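RNA-directed RNA polymerase (Infectious pancreatic necrosis virus, PDB 3ZED) probably copies the viral RNA genome as an RNA-dependent RNA polymerase, found both free and covalently attached to the genomic RNA. Local coordinates at residues N346-Q351 with Y356-F361; Y613-L618 with N658-G663; G664-I669 with V681-P686. All blocks are in the same frame, centred on the assembly; numbering follows the deposited sequence.

Contact 1: N346-Q351 with Y356-F361; sequences NITNTQ and YGFSPF
Asn346 reaches across to the backbone of Tyr356 and Gly357, and its side chain carries most of the contact. Asn346 CB already sits against Tyr356 O, 3.3 Å away. CG stands between the backbone N and the carbonyl carbon (chi1 59°), which swings the amide over toward Tyr356, and chi2 (67°) turns ND2 to the other segment and OD1 back to Thr348. At the tip, Asn346 ND2 donates to Tyr356 O over 3.0 Å in a fairly straight bond (159° at the hydrogen). The acceptor lies close to the amide plane of Asn346, although the donor is tilted from the carbonyl plane of Tyr356. ND2 also donates to a water that passes a hydrogen bond on to Gly357 O. The other branch, Asn346 OD1, accepts Thr348 N at 3.0 Å on a lone pair, an Asx turn in the loop between helices 326-340 and 364-377, and Thr348 OG1 at 2.6 Å as well. Two bonds on each branch define which end is nitrogen and hold the amide's rotation, a task that suits asparagine, short and both donor and acceptor. Ile368 of helix 364-377 touches both Thr348 and Phe358. Threonine suits its place by offering a hydroxyl to Asn346 OD1 and a methyl to the ring: Thr348 CG2 meets the edge of Phe358, 3.7 Å from Phe358 CD1, the two side chains crossing at about a right angle.

Contact 2: Y613-L618 with N658-G663; sequences YEAIRL and NMSEFG
Ala615 and Ile616, on helix 604-621, meet Phe662 through apolar packing. The methyl Ala615 CB lies at the edge of the phenyl ring, near its plane and 4.0 Å from Phe662 CD2. Ile616 comes in at a slant: CG1 is anti to the backbone N (chi1 -158°), and chi2 (77°) then bends Ile616 CD1 toward the ring, to 4.1 Å from Phe662 CE2. Phenylalanine suits the loop because one flat ring can meet both aliphatic groups. Alanine suits the helix position nearest the loop, since its small side chain lets the backbones come close, with 6.6 Å between Ala615 CA and Phe662 CA. The remaining touch is a polar atom on a methyl, Ser660 OG at 3.5 Å from Ala615 CB.

Hydrogen bonds act within the loop instead. Ser660 OG accepts Phe662 N at 3.2 Å, an ST turn laid over the type I beta turn from Ser660 to Gly663. Glu661 CG lies over the centre of one ring face, while its carboxylate forms a salt bridge with Arg308.

Dispersion and burial therefore join helix to loop in the thumb domain; the loop's hydrogen bonds shape its turn, while Glu614 and Arg617, themselves salt-bridged, pair with Arg639 and Glu628 of helix 625-645.

Contact 3: G664-I669 with V681-P686; sequences GDLEGI and VDINTP
Ile683 of helix 677-683 sets its CG2 methyl against both Leu666 and Ile669. The closer touch is methyl to methyl, Ile669 CG2 to Ile683 CG2 at 3.8 Å. Leu666 CD1 follows at 4.1 Å from Ile683 CG2 and also comes near Ile683 CB. In Ile683, CG2 lies anti to the carbonyl carbon because CG1 has turned in between the backbone N and that carbon (chi1 65°). One branch is thereby left pointing at the loop. Beta-branched isoleucine suits such a place, having a methyl close to the backbone and a second, longer arm. Phe361 also touches Leu666 and Ile683, adding an aromatic side chain to this buried cluster.

The outer side is looser and polar. Glu667 and Gly668, both exposed, form the middle of a type I beta turn from Leu666 to Ile669, whose closing bond is weak. Asp682 points its CB toward the loop, but the carboxylate turns to Gln678 within its own helix. Val681 O accepts Asn684 N at 3.2 Å and Thr685 OG1 at 2.6 Å, the two donors arriving from opposite faces of its plane. Leu666, at the centre of an inverse gamma turn, and Ile669 thus bring a turn-rich loop against a short helix, a case of hydrophobic loop-on-helix packing in the thumb domain of this birnavirus polymerase.

How the contacts relate
Contact 1 comes first along the chain, in the palm domain sequence, and contacts 2 and 3 follow in the thumb domain. The centres of contacts 2 and 3 are about 12 Å apart, and one loop, between helices 650-654 and 677-683, supplies a segment to each: 658-663 faces helix 604-621, whereas the next six residues, 664-669, face helix 677-683. Leu618 touches Ile669 with its side chain and Ile683 with its backbone O. Contact 1 lies about 15 Å from contact 3 and 22 Å from contact 2, between centres. Its Phe361 packs on Asp665, Leu666, Ile683 and Asn684, so the loop before helix 364-377 joins the palm sequence directly to this part of the thumb.

Contact 1: N346-Q351 with Y356-F361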
# COMPACT_ATOMS: atom_id res chain seq x y z
N ASN B 346 -12.14 3.63 10.71
CA ASN B 346 -12.89 3.37 9.48
C ASN B 346 -14.38 3.43 9.75
O ASN B 346 -14.79 3.59 10.90
CB ASN B 346 -12.47 2.02 8.84
CG ASN B 346 -12.69 0.83 9.72
OD1 ASN B 346 -13.81 0.46 10.03
ND2 ASN B 346 -11.61 0.22 10.16
N ILE B 347 -15.19 3.29 8.70
CA ILE B 347 -16.65 3.40 8.74
C ILE B 347 -17.31 2.39 9.73
O ILE B 347 -18.41 2.65 10.19
CB ILE B 347 -17.21 3.27 7.29
CG1 ILE B 347 -18.63 3.87 7.15
CG2 ILE B 347 -17.09 1.85 6.72
CD1 ILE B 347 -19.04 4.25 5.71
N THR B 348 -16.65 1.27 10.07
CA THR B 348 -17.26 0.28 10.96
C THR B 348 -17.07 0.66 12.44
O THR B 348 -17.80 0.14 13.28
CB THR B 348 -16.74 -1.15 10.67
OG1 THR B 348 -15.39 -1.29 11.11
CG2 THR B 348 -16.88 -1.54 9.20
N ASN B 349 -16.13 1.58 12.77
CA ASN B 349 -15.88 1.97 14.16
C ASN B 349 -15.88 3.50 14.36
O ASN B 349 -15.69 3.96 15.48
CB ASN B 349 -14.55 1.37 14.67
CG ASN B 349 -13.30 1.81 13.92
OD1 ASN B 349 -13.13 2.96 13.50
ND2 ASN B 349 -12.35 0.92 13.81
N THR B 350 -16.03 4.28 13.28
CA THR B 350 -15.98 5.75 13.32
C THR B 350 -16.90 6.31 12.26
O THR B 350 -17.10 5.66 11.24
CB THR B 350 -14.50 6.22 13.11
OG1 THR B 350 -13.64 5.57 14.06
CG2 THR B 350 -14.32 7.75 13.18
N GLN B 351 -17.43 7.52 12.46
CA GLN B 351 -18.28 8.18 11.47
C GLN B 351 -17.37 8.85 10.43
O GLN B 351 -17.13 10.06 10.48
CB GLN B 351 -19.25 9.15 12.15
CG GLN B 351 -20.34 8.39 12.89
CD GLN B 351 -21.30 9.28 13.61
OE1 GLN B 351 -22.02 10.09 13.01
NE2 GLN B 351 -21.40 9.06 14.91
N TYR B 356 -9.79 2.37 6.01
CA TYR B 356 -8.46 2.01 6.52
C TYR B 356 -8.55 1.03 7.71
O TYR B 356 -9.24 1.28 8.69
CB TYR B 356 -7.64 3.26 6.92
CG TYR B 356 -6.25 2.89 7.41
CD1 TYR B 356 -5.29 2.40 6.54
CD2 TYR B 356 -5.94 2.93 8.77
CE1 TYR B 356 -4.02 2.03 6.99
CE2 TYR B 356 -4.68 2.56 9.23
CZ TYR B 356 -3.72 2.12 8.34
OH TYR B 356 -2.46 1.75 8.78
N GLY B 357 -7.81 -0.07 7.59
CA GLY B 357 -7.76 -1.12 8.61
C GLY B 357 -8.99 -2.00 8.65
O GLY B 357 -9.14 -2.79 9.59
N PHE B 358 -9.89 -1.91 7.63
CA PHE B 358 -11.11 -2.72 7.60
C PHE B 358 -10.81 -4.19 7.41
O PHE B 358 -9.97 -4.56 6.59
CB PHE B 358 -12.08 -2.26 6.50
CG PHE B 358 -13.24 -3.19 6.20
CD1 PHE B 358 -14.35 -3.23 7.02
CD2 PHE B 358 -13.22 -4.02 5.08
CE1 PHE B 358 -15.42 -4.08 6.74
CE2 PHE B 358 -14.29 -4.87 4.80
CZ PHE B 358 -15.40 -4.87 5.61
N SER B 359 -11.55 -5.03 8.13
CA SER B 359 -11.56 -6.47 7.98
C SER B 359 -13.02 -6.92 7.83
O SER B 359 -13.86 -6.48 8.63
CB SER B 359 -10.91 -7.16 9.18
OG SER B 359 -11.07 -8.56 9.05
N PRO B 360 -13.37 -7.75 6.83
CA PRO B 360 -14.78 -8.18 6.70
C PRO B 360 -15.13 -9.27 7.72
O PRO B 360 -16.31 -9.55 7.95
CB PRO B 360 -14.86 -8.71 5.27
CG PRO B 360 -13.46 -9.23 4.97
CD PRO B 360 -12.51 -8.36 5.77
N PHE B 361 -14.11 -9.87 8.33
CA PHE B 361 -14.27 -10.94 9.31
C PHE B 361 -14.66 -10.37 10.67
O PHE B 361 -14.67 -9.15 10.86
CB PHE B 361 -13.01 -11.81 9.37
CG PHE B 361 -12.83 -12.57 8.07
CD1 PHE B 361 -13.69 -13.61 7.73
CD2 PHE B 361 -11.85 -12.19 7.16
CE1 PHE B 361 -13.57 -14.26 6.50
CE2 PHE B 361 -11.73 -12.84 5.95
CZ PHE B 361 -12.58 -13.88 5.62
O HOH W 1 -11.29 -2.34 11.93

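Contact 2: Y613-L618 with N658-G663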
# COMPACT_ATOMS: atom_id res chain seq x y z
N TYR B 613 -5.54 -25.82 0.34
CA TYR B 613 -6.91 -26.30 0.21
C TYR B 613 -7.81 -25.84 1.37
O TYR B 613 -8.97 -25.57 1.12
CB TYR B 613 -6.93 -27.83 0.06
CG TYR B 613 -6.29 -28.25 -1.24
CD1 TYR B 613 -6.83 -27.84 -2.47
CD2 TYR B 613 -5.10 -28.96 -1.26
CE1 TYR B 613 -6.21 -28.16 -3.67
CE2 TYR B 613 -4.46 -29.28 -2.46
CZ TYR B 613 -5.02 -28.87 -3.66
OH TYR B 613 -4.45 -29.23 -4.85
N GLU B 614 -7.28 -25.66 2.59
CA GLU B 614 -8.07 -25.16 3.70
C GLU B 614 -8.37 -23.67 3.55
O GLU B 614 -9.51 -23.25 3.80
CB GLU B 614 -7.37 -25.42 5.06
CG GLU B 614 -7.29 -26.88 5.48
CD GLU B 614 -8.60 -27.57 5.78
OE1 GLU B 614 -9.31 -27.96 4.82
OE2 GLU B 614 -8.91 -27.77 6.97
N ALA B 615 -7.37 -22.86 3.12
CA ALA B 615 -7.53 -21.41 2.94
C ALA B 615 -8.50 -21.08 1.83
O ALA B 615 -9.35 -20.22 2.03
CB ALA B 615 -6.19 -20.74 2.69
N ILE B 616 -8.46 -21.80 0.69
CA ILE B 616 -9.40 -21.58 -0.42
C ILE B 616 -10.87 -21.87 0.08
O ILE B 616 -11.80 -21.13 -0.29
CB ILE B 616 -9.02 -22.31 -1.74
CG1 ILE B 616 -9.67 -21.63 -2.96
CG2 ILE B 616 -9.31 -23.80 -1.73
CD1 ILE B 616 -9.00 -20.31 -3.45
N ARG B 617 -11.04 -22.86 0.96
CA ARG B 617 -12.34 -23.17 1.56
C ARG B 617 -12.78 -22.05 2.50
O ARG B 617 -13.89 -21.55 2.36
CB ARG B 617 -12.28 -24.51 2.30
CG ARG B 617 -12.08 -25.73 1.40
CD ARG B 617 -11.76 -26.97 2.22
NE ARG B 617 -12.96 -27.45 2.92
CZ ARG B 617 -12.96 -28.30 3.93
NH1 ARG B 617 -11.81 -28.78 4.41
NH2 ARG B 617 -14.09 -28.68 4.49
N LEU B 618 -11.88 -21.61 3.41
CA LEU B 618 -12.12 -20.57 4.42
C LEU B 618 -12.58 -19.24 3.85
O LEU B 618 -13.49 -18.61 4.41
CB LEU B 618 -10.84 -20.29 5.21
CG LEU B 618 -10.50 -21.14 6.39
CD1 LEU B 618 -9.08 -20.89 6.79
CD2 LEU B 618 -11.39 -20.82 7.54
N ASN B 658 1.60 -17.19 7.45
CA ASN B 658 2.81 -16.86 6.68
C ASN B 658 2.96 -17.71 5.39
O ASN B 658 3.64 -17.28 4.47
CB ASN B 658 4.08 -16.99 7.54
CG ASN B 658 4.00 -18.06 8.61
OD1 ASN B 658 3.67 -17.78 9.77
ND2 ASN B 658 4.23 -19.30 8.21
N MET B 659 2.30 -18.88 5.33
CA MET B 659 2.29 -19.79 4.18
C MET B 659 1.17 -19.50 3.15
O MET B 659 1.13 -20.13 2.09
CB MET B 659 2.09 -21.23 4.66
CG MET B 659 3.20 -21.77 5.49
SD MET B 659 3.02 -23.56 5.62
CE MET B 659 4.70 -23.99 5.90
N SER B 660 0.24 -18.59 3.48
CA SER B 660 -0.90 -18.37 2.60
C SER B 660 -1.05 -16.92 2.18
O SER B 660 -0.77 -16.03 2.95
CB SER B 660 -2.17 -18.86 3.29
OG SER B 660 -3.32 -18.70 2.49
N GLU B 661 -1.55 -16.70 0.95
CA GLU B 661 -1.86 -15.35 0.44
C GLU B 661 -3.09 -14.77 1.19
O GLU B 661 -3.32 -13.58 1.13
CB GLU B 661 -2.11 -15.38 -1.08
CG GLU B 661 -3.37 -16.10 -1.53
CD GLU B 661 -3.64 -15.98 -3.02
OE1 GLU B 661 -3.69 -14.83 -3.52
OE2 GLU B 661 -3.79 -17.03 -3.69
N PHE B 662 -3.88 -15.64 1.86
CA PHE B 662 -5.07 -15.28 2.62
C PHE B 662 -4.79 -15.20 4.11
O PHE B 662 -5.72 -15.00 4.89
CB PHE B 662 -6.21 -16.29 2.33
CG PHE B 662 -6.55 -16.41 0.86
CD1 PHE B 662 -6.99 -15.29 0.14
CD2 PHE B 662 -6.40 -17.61 0.19
CE1 PHE B 662 -7.30 -15.40 -1.22
CE2 PHE B 662 -6.70 -17.72 -1.17
CZ PHE B 662 -7.14 -16.61 -1.87
N GLY B 663 -3.52 -15.36 4.50
CA GLY B 663 -3.06 -15.35 5.89
C GLY B 663 -3.29 -14.06 6.66
O GLY B 663 -3.65 -14.09 7.85

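Contact 3: G664-I669 with V681-P686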
# COMPACT_ATOMS: atom_id res chain seq x y z
N GLY B 664 -3.13 -12.93 5.95
CA GLY B 664 -3.29 -11.58 6.48
C GLY B 664 -4.66 -11.22 7.01
O GLY B 664 -4.88 -10.06 7.37
N ASP B 665 -5.59 -12.16 7.10
CA ASP B 665 -6.91 -11.86 7.62
C ASP B 665 -7.17 -12.60 8.97
O ASP B 665 -7.33 -11.96 10.02
CB ASP B 665 -8.00 -12.20 6.58
CG ASP B 665 -7.96 -11.38 5.28
OD1 ASP B 665 -8.36 -10.17 5.31
OD2 ASP B 665 -7.60 -11.97 4.21
N LEU B 666 -7.17 -13.94 8.90
CA LEU B 666 -7.52 -14.88 9.97
C LEU B 666 -6.32 -15.17 10.90
O LEU B 666 -5.90 -16.32 11.09
CB LEU B 666 -8.05 -16.18 9.30
CG LEU B 666 -9.11 -16.15 8.15
CD1 LEU B 666 -10.26 -15.19 8.42
CD2 LEU B 666 -8.49 -15.98 6.78
N GLU B 667 -5.82 -14.10 11.53
CA GLU B 667 -4.61 -14.07 12.37
C GLU B 667 -4.61 -15.03 13.57
O GLU B 667 -3.55 -15.56 13.92
CB GLU B 667 -4.34 -12.63 12.87
CG GLU B 667 -4.44 -11.54 11.80
CD GLU B 667 -3.32 -11.37 10.79
OE1 GLU B 667 -2.52 -12.32 10.60
OE2 GLU B 667 -3.26 -10.29 10.17
N GLY B 668 -5.76 -15.24 14.20
CA GLY B 668 -5.90 -16.09 15.38
C GLY B 668 -6.58 -17.43 15.19
O GLY B 668 -7.09 -18.00 16.16
N ILE B 669 -6.58 -17.96 13.96
CA ILE B 669 -7.17 -19.28 13.72
C ILE B 669 -6.06 -20.29 13.39
O ILE B 669 -5.01 -19.91 12.87
CB ILE B 669 -8.31 -19.29 12.66
CG1 ILE B 669 -7.80 -19.10 11.25
CG2 ILE B 669 -9.41 -18.29 13.00
CD1 ILE B 669 -8.21 -20.12 10.37
N VAL B 681 -18.11 -20.16 11.89
CA VAL B 681 -18.81 -19.39 12.92
C VAL B 681 -17.78 -18.48 13.62
O VAL B 681 -18.03 -17.29 13.74
CB VAL B 681 -19.59 -20.30 13.93
CG1 VAL B 681 -20.07 -19.52 15.16
CG2 VAL B 681 -20.76 -21.01 13.26
N ASP B 682 -16.61 -19.03 14.02
CA ASP B 682 -15.54 -18.30 14.73
C ASP B 682 -14.95 -17.13 13.93
O ASP B 682 -14.77 -16.06 14.50
CB ASP B 682 -14.38 -19.23 15.15
CG ASP B 682 -14.73 -20.33 16.16
OD1 ASP B 682 -15.85 -20.28 16.74
OD2 ASP B 682 -13.90 -21.25 16.33
N ILE B 683 -14.68 -17.32 12.62
CA ILE B 683 -14.09 -16.25 11.82
C ILE B 683 -15.10 -15.10 11.60
O ILE B 683 -14.70 -14.00 11.24
CB ILE B 683 -13.50 -16.77 10.48
CG1 ILE B 683 -14.57 -17.33 9.52
CG2 ILE B 683 -12.38 -17.78 10.74
CD1 ILE B 683 -14.11 -17.59 8.09
N ASN B 684 -16.40 -15.35 11.86
CA ASN B 684 -17.45 -14.37 11.65
C ASN B 684 -18.04 -13.86 12.95
O ASN B 684 -18.93 -13.01 12.91
CB ASN B 684 -18.55 -14.97 10.78
CG ASN B 684 -18.15 -14.99 9.35
OD1 ASN B 684 -17.80 -13.95 8.77
ND2 ASN B 684 -18.19 -16.16 8.74
N THR B 685 -17.52 -14.32 14.09
CA THR B 685 -18.05 -13.93 15.39
C THR B 685 -17.59 -12.52 15.77
O THR B 685 -16.39 -12.26 15.86
CB THR B 685 -17.70 -14.98 16.45
OG1 THR B 685 -18.37 -16.17 16.07
CG2 THR B 685 -18.14 -14.58 17.89
N PRO B 686 -18.56 -11.58 15.97
CA PRO B 686 -18.17 -10.23 16.39
C PRO B 686 -17.82 -10.20 17.87
O PRO B 686 -18.42 -10.92 18.66
CB PRO B 686 -19.42 -9.38 16.11
CG PRO B 686 -20.52 -10.34 15.80
CD PRO B 686 -20.03 -11.74 15.89